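Local coordinates for copper-containing nitrite reductase (Thermus scotoductus, PDB 6HBE), which probably reduces nitrite to nitric oxide with electrons from cytochrome c, working as a copper-containing homotrimer of the denitrification pathway, at residues P108-Y113 with R201-N206; L156-S161 with M179-N184. All coordinates share one frame; numbering follows the deposited sequence.

Contact 1 of 2, residues P108-Y113 with R201-N206; sequences PGVFMY and RIYFLN
Val-110 and Leu-205 lie at the heart of this contact, where strands from the first two of the three cupredoxin domains pack face to face without a hydrogen bond between them. The strand axes pass 7.4 Å apart and cross at -34°. Val-110 splits its two methyls: CG1, anti to the backbone N, leans on CB of Leu-205 at 4.1 Å, while CG2 meets the in-plane edge of the Tyr-203 ring, 3.8 Å from CD2. Leu-205 reaches across at about a right angle to Met-112, its CD2 lying 3.7 Å from CA of Met-112. NE of Arg-201 donates to OH of Tyr-203 at 3.0 Å, a side-on grip that NH2 completes, the oxygen lying in the guanidinium plane. The strongest partner of that hydroxyl is the carboxylate of Glu-137. A leucine at Tyr-203 would lose the hydroxyl held by Arg-201 and Glu-137 and would probably leave CG2 of Val-110 more loosely packed. Met-112 lies beside the copper ligands His-80 and His-114 and packs on His-267 of a second subunit, a ligand of the same site. Met-133 of strand 131-137, paired with 109-114, touches both Val-110 and Leu-205, and strands 154-163 and 248-254 flank 199-208.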
loop_
_atom_site.group_PDB
_atom_site.type_symbol
_atom_site.label_atom_id
_atom_site.label_comp_id
_atom_site.label_asym_id
_atom_site.label_seq_id
_atom_site.Cartn_x
_atom_site.Cartn_y
_atom_site.Cartn_z
ATOM N N PRO C 108 12.472 17.391 -22.447
ATOM C CA PRO C 108 12.213 18.328 -21.336
ATOM C C PRO C 108 11.428 17.677 -20.193
ATOM O O PRO C 108 10.603 16.785 -20.455
ATOM C CB PRO C 108 11.417 19.447 -22.002
ATOM C CG PRO C 108 10.786 18.839 -23.175
ATOM C CD PRO C 108 11.672 17.722 -23.637
ATOM N N GLY C 109 11.688 18.111 -18.952
ATOM C CA GLY C 109 10.907 17.690 -17.780
ATOM C C GLY C 109 11.656 17.582 -16.461
ATOM O O GLY C 109 12.745 18.145 -16.309
ATOM N N VAL C 110 11.072 16.825 -15.523
ATOM C CA VAL C 110 11.603 16.632 -14.167
ATOM C C VAL C 110 11.922 15.146 -14.008
ATOM O O VAL C 110 11.000 14.299 -14.074
ATOM C CB VAL C 110 10.577 17.093 -13.105
ATOM C CG1 VAL C 110 11.100 16.810 -11.684
ATOM C CG2 VAL C 110 10.279 18.590 -13.263
ATOM N N PHE C 111 13.210 14.834 -13.807
ATOM C CA PHE C 111 13.733 13.466 -13.831
ATOM C C PHE C 111 14.391 13.070 -12.515
ATOM O O PHE C 111 15.105 13.863 -11.894
ATOM C CB PHE C 111 14.724 13.295 -14.975
ATOM C CG PHE C 111 14.117 13.541 -16.325
ATOM C CD1 PHE C 111 13.372 12.538 -16.960
ATOM C CD2 PHE C 111 14.243 14.771 -16.938
ATOM C CE1 PHE C 111 12.768 12.764 -18.185
ATOM C CE2 PHE C 111 13.635 15.022 -18.176
ATOM C CZ PHE C 111 12.903 14.021 -18.800
ATOM N N MET C 112 14.191 11.818 -12.111
ATOM C CA MET C 112 14.923 11.236 -10.971
ATOM C C MET C 112 16.347 10.820 -11.377
ATOM O O MET C 112 16.579 10.381 -12.519
ATOM C CB MET C 112 14.178 9.990 -10.453
ATOM C CG MET C 112 14.626 9.411 -9.093
ATOM S SD MET C 112 13.474 8.093 -8.598
ATOM C CE MET C 112 14.259 7.375 -7.164
ATOM N N TYR C 113 17.284 10.902 -10.427
ATOM C CA TYR C 113 18.545 10.152 -10.505
ATOM C C TYR C 113 18.709 9.424 -9.178
ATOM O O TYR C 113 18.118 9.841 -8.177
ATOM C CB TYR C 113 19.775 11.059 -10.866
ATOM C CG TYR C 113 20.258 11.999 -9.771
ATOM C CD1 TYR C 113 21.040 11.513 -8.706
ATOM C CD2 TYR C 113 19.962 13.365 -9.797
ATOM C CE1 TYR C 113 21.497 12.353 -7.713
ATOM C CE2 TYR C 113 20.419 14.212 -8.781
ATOM C CZ TYR C 113 21.178 13.693 -7.744
ATOM O OH TYR C 113 21.636 14.461 -6.693
ATOM N N ARG C 201 5.744 28.490 -10.041
ATOM C CA ARG C 201 5.955 27.239 -10.808
ATOM C C ARG C 201 6.621 26.193 -9.886
ATOM O O ARG C 201 7.676 26.450 -9.313
ATOM C CB ARG C 201 6.735 27.466 -12.112
ATOM C CG ARG C 201 6.678 26.279 -13.100
ATOM C CD ARG C 201 6.787 26.747 -14.550
ATOM N NE ARG C 201 8.163 27.069 -14.928
ATOM C CZ ARG C 201 8.562 28.065 -15.741
ATOM N NH1 ARG C 201 7.710 28.928 -16.296
ATOM N NH2 ARG C 201 9.858 28.184 -16.002
ATOM N N ILE C 202 5.969 25.026 -9.739
ATOM C CA ILE C 202 6.375 23.978 -8.788
ATOM C C ILE C 202 6.910 22.818 -9.643
ATOM O O ILE C 202 6.273 22.414 -10.622
ATOM C CB ILE C 202 5.191 23.518 -7.898
ATOM C CG1 ILE C 202 4.625 24.707 -7.093
ATOM C CG2 ILE C 202 5.614 22.397 -6.934
ATOM C CD1 ILE C 202 3.247 24.460 -6.514
ATOM N N TYR C 203 8.087 22.331 -9.300
ATOM C CA TYR C 203 8.716 21.175 -9.950
ATOM C C TYR C 203 8.667 20.067 -8.888
ATOM O O TYR C 203 9.389 20.146 -7.885
ATOM C CB TYR C 203 10.154 21.515 -10.348
ATOM C CG TYR C 203 10.307 22.646 -11.378
ATOM C CD1 TYR C 203 10.202 23.995 -10.995
ATOM C CD2 TYR C 203 10.595 22.368 -12.707
ATOM C CE1 TYR C 203 10.360 25.026 -11.921
ATOM C CE2 TYR C 203 10.750 23.389 -13.656
ATOM C CZ TYR C 203 10.618 24.721 -13.253
ATOM O OH TYR C 203 10.776 25.756 -14.157
ATOM N N PHE C 204 7.816 19.055 -9.105
ATOM C CA PHE C 204 7.544 18.014 -8.084
ATOM C C PHE C 204 7.974 16.636 -8.570
ATOM O O PHE C 204 7.554 16.219 -9.653
ATOM C CB PHE C 204 6.047 17.984 -7.762
ATOM C CG PHE C 204 5.651 16.877 -6.794
ATOM C CD1 PHE C 204 6.210 16.824 -5.539
ATOM C CD2 PHE C 204 4.678 15.945 -7.128
ATOM C CE1 PHE C 204 5.865 15.835 -4.641
ATOM C CE2 PHE C 204 4.294 14.967 -6.208
ATOM C CZ PHE C 204 4.919 14.903 -4.977
ATOM N N LEU C 205 8.764 15.917 -7.755
ATOM C CA LEU C 205 9.149 14.539 -8.045
ATOM C C LEU C 205 8.855 13.699 -6.820
ATOM O O LEU C 205 9.362 13.984 -5.728
ATOM C CB LEU C 205 10.650 14.462 -8.396
ATOM C CG LEU C 205 11.320 13.076 -8.505
ATOM C CD1 LEU C 205 10.753 12.269 -9.632
ATOM C CD2 LEU C 205 12.826 13.157 -8.652
ATOM N N ASN C 206 8.061 12.642 -6.999
ATOM C CA ASN C 206 7.856 11.637 -5.914
ATOM C C ASN C 206 8.882 10.542 -6.150
ATOM O O ASN C 206 8.726 9.766 -7.107
ATOM C CB ASN C 206 6.432 11.011 -5.922
ATOM C CG ASN C 206 6.225 9.992 -4.813
ATOM O OD1 ASN C 206 7.019 9.906 -3.852
ATOM N ND2 ASN C 206 5.155 9.169 -4.941
#

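Contact 2 of 2, residues L156-S161 with M179-N184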
loop_
_atom_site.group_PDB
_atom_site.type_symbol
_atom_site.label_atom_id
_atom_site.label_comp_id
_atom_site.label_asym_id
_atom_site.label_seq_id
_atom_site.Cartn_x
_atom_site.Cartn_y
_atom_site.Cartn_z
ATOM N N LEU C 156 9.670 26.662 -7.057
ATOM C CA LEU C 156 9.753 25.799 -5.894
ATOM C C LEU C 156 10.042 24.386 -6.436
ATOM O O LEU C 156 9.267 23.884 -7.249
ATOM C CB LEU C 156 8.436 25.794 -5.141
ATOM C CG LEU C 156 7.902 27.141 -4.621
ATOM C CD1 LEU C 156 6.587 26.908 -3.908
ATOM C CD2 LEU C 156 8.888 27.804 -3.665
ATOM N N TYR C 157 11.149 23.796 -5.996
ATOM C CA TYR C 157 11.563 22.434 -6.383
ATOM C C TYR C 157 11.404 21.521 -5.169
ATOM O O TYR C 157 12.026 21.764 -4.102
ATOM C CB TYR C 157 12.995 22.440 -6.900
ATOM C CG TYR C 157 13.277 23.329 -8.122
ATOM C CD1 TYR C 157 13.684 24.659 -7.960
ATOM C CD2 TYR C 157 13.257 22.825 -9.401
ATOM C CE1 TYR C 157 14.009 25.467 -9.040
ATOM C CE2 TYR C 157 13.593 23.616 -10.491
ATOM C CZ TYR C 157 13.963 24.959 -10.296
ATOM O OH TYR C 157 14.289 25.784 -11.357
ATOM N N ILE C 158 10.562 20.485 -5.311
ATOM C CA ILE C 158 10.168 19.634 -4.174
ATOM C C ILE C 158 10.324 18.125 -4.490
ATOM O O ILE C 158 9.746 17.647 -5.461
ATOM C CB ILE C 158 8.663 19.865 -3.825
ATOM C CG1 ILE C 158 8.358 21.345 -3.505
ATOM C CG2 ILE C 158 8.238 18.984 -2.642
ATOM C CD1 ILE C 158 8.820 21.772 -2.132
ATOM N N ILE C 159 11.034 17.391 -3.635
ATOM C CA ILE C 159 11.031 15.916 -3.655
ATOM C C ILE C 159 10.267 15.417 -2.453
ATOM O O ILE C 159 10.476 15.928 -1.346
ATOM C CB ILE C 159 12.461 15.325 -3.651
ATOM C CG1 ILE C 159 13.044 15.408 -5.071
ATOM C CG2 ILE C 159 12.490 13.890 -3.143
ATOM C CD1 ILE C 159 14.533 15.096 -5.184
ATOM N N GLN C 160 9.384 14.446 -2.692
ATOM C CA GLN C 160 8.808 13.617 -1.652
ATOM C C GLN C 160 9.549 12.297 -1.546
ATOM O O GLN C 160 9.739 11.637 -2.557
ATOM C CB GLN C 160 7.306 13.363 -1.915
ATOM C CG GLN C 160 6.635 12.601 -0.770
ATOM C CD GLN C 160 5.136 12.380 -0.992
ATOM O OE1 GLN C 160 4.380 13.307 -1.353
ATOM N NE2 GLN C 160 4.700 11.131 -0.808
ATOM N N SER C 161 9.877 11.863 -0.328
ATOM C CA SER C 161 10.614 10.602 -0.137
ATOM C C SER C 161 10.302 9.993 1.225
ATOM O O SER C 161 9.838 10.686 2.139
ATOM C CB SER C 161 12.137 10.817 -0.287
ATOM O OG SER C 161 12.682 11.592 0.778
ATOM N N MET C 179 8.431 12.684 3.754
ATOM C CA MET C 179 8.922 14.099 3.894
ATOM C C MET C 179 9.171 14.820 2.587
ATOM O O MET C 179 9.428 14.169 1.565
ATOM C CB MET C 179 10.197 14.157 4.778
ATOM C CG MET C 179 11.426 13.436 4.271
ATOM S SD MET C 179 12.641 13.027 5.590
ATOM C CE MET C 179 11.877 11.530 6.168
ATOM N N PHE C 180 9.079 16.165 2.630
ATOM C CA PHE C 180 9.446 17.022 1.480
ATOM C C PHE C 180 10.890 17.526 1.742
ATOM O O PHE C 180 11.207 18.048 2.836
ATOM C CB PHE C 180 8.516 18.243 1.304
ATOM C CG PHE C 180 7.055 17.923 1.037
ATOM C CD1 PHE C 180 6.662 16.892 0.158
ATOM C CD2 PHE C 180 6.045 18.687 1.627
ATOM C CE1 PHE C 180 5.313 16.636 -0.093
ATOM C CE2 PHE C 180 4.703 18.425 1.374
ATOM C CZ PHE C 180 4.336 17.390 0.526
ATOM N N ASN C 181 11.746 17.390 0.739
ATOM C CA ASN C 181 13.157 17.820 0.823
ATOM C C ASN C 181 13.912 17.390 2.115
ATOM O O ASN C 181 14.646 18.163 2.729
ATOM C CB ASN C 181 13.211 19.324 0.539
ATOM C CG ASN C 181 12.838 19.628 -0.899
ATOM O OD1 ASN C 181 12.822 18.718 -1.737
ATOM N ND2 ASN C 181 12.521 20.885 -1.199
ATOM N N GLY C 182 13.719 16.133 2.509
ATOM C CA GLY C 182 14.605 15.464 3.499
ATOM C C GLY C 182 14.418 15.727 4.973
ATOM O O GLY C 182 15.257 15.320 5.774
ATOM N N ARG C 183 13.335 16.389 5.372
ATOM C CA ARG C 183 13.100 16.664 6.798
ATOM C C ARG C 183 11.592 16.797 7.094
ATOM O O ARG C 183 10.884 17.507 6.389
ATOM C CB ARG C 183 13.848 17.937 7.197
ATOM C CG ARG C 183 13.871 18.232 8.696
ATOM C CD ARG C 183 14.827 19.398 8.976
ATOM N NE ARG C 183 14.730 19.984 10.317
ATOM C CZ ARG C 183 15.494 19.667 11.369
ATOM N NH1 ARG C 183 16.423 18.706 11.303
ATOM N NH2 ARG C 183 15.323 20.312 12.520
ATOM N N ASN C 184 11.132 16.102 8.136
ATOM C CA ASN C 184 9.732 16.080 8.539
ATOM C C ASN C 184 9.205 17.487 8.793
ATOM O O ASN C 184 9.804 18.235 9.559
ATOM C CB ASN C 184 9.569 15.267 9.836
ATOM C CG ASN C 184 9.836 13.781 9.649
ATOM O OD1 ASN C 184 9.924 13.279 8.540
ATOM N ND2 ASN C 184 9.988 13.077 10.759
HETATM O O HOH W 1 12.444 14.306 0.717
#
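Two antiparallel strands meet here at the edge of a six-stranded cupredoxin sheet, Gln-160 facing Phe-180 in a non-hydrogen-bonded pair and Ser-161 facing Met-179 in a hydrogen-bonded one, after which a type I' turn from Phe-180 to Arg-183 leads the chain away from the sheet. The backbone of Asn-181 adds one more rung, its N giving a bond to O of Ile-159 at 2.8 Å.

The asparagine side chain then takes over from the backbone. With CG anti to its own carbonyl carbon (chi1 -67°), its amide lies alongside strand 156-161 and uses both ends: ND2 donates to O of Tyr-157 at 3.1 Å, almost straight and in the carbonyl plane, and OD1 accepts from N of Ile-159 at 2.9 Å, with that N-H sitting above the carbonyl plane. Two bonds to the strand fix the rotation of the amide, and ND2 has a further partner in the hydroxyl of Tyr-187. The main chain of Asn-181 has positive phi, as does Gly-182, which suits the tight turn.

On the face that carries Gln-160, CG2 of Ile-158 packs obliquely against the Phe-180 ring, 3.8 Å from CD1. The extended Gln-160 chain brings OE1 to the edge of the same ring, near CE1, with amide and ring planes 53° apart; the stronger partner of this oxygen is the hydroxyl of Ser-213. On the other face, CG of Met-179 takes the crowded position between backbone N and carbonyl carbon and comes alongside OG of Ser-161, 4.1 Å away. Here a single water ties strand to turn: it is 2.7 Å from OG of Ser-161, donates to O of Met-179, and accepts the N-H of Gly-182 at 2.9 Å.

In the fold
From the N terminus, the chain first reaches these contacts at strand 109-114 in the first cupredoxin domain, then crosses into the next domain and runs out along strand 154-163. A short excursion through helix 167-172 returns it as strand 177-180, and contact 2 closes this small loop. Only later does strand 199-208 arrive and close the much longer loop of contact 1, so the smaller closure falls wholly within the larger. The two meet in one sheet, where 154-163 lies between 177-180 and 199-208: Tyr-203 probably makes backbone hydrogen bonds to Leu-156 and Ile-158. Contact 2 builds the sheet's edge, and contact 1 joins its face to the first domain.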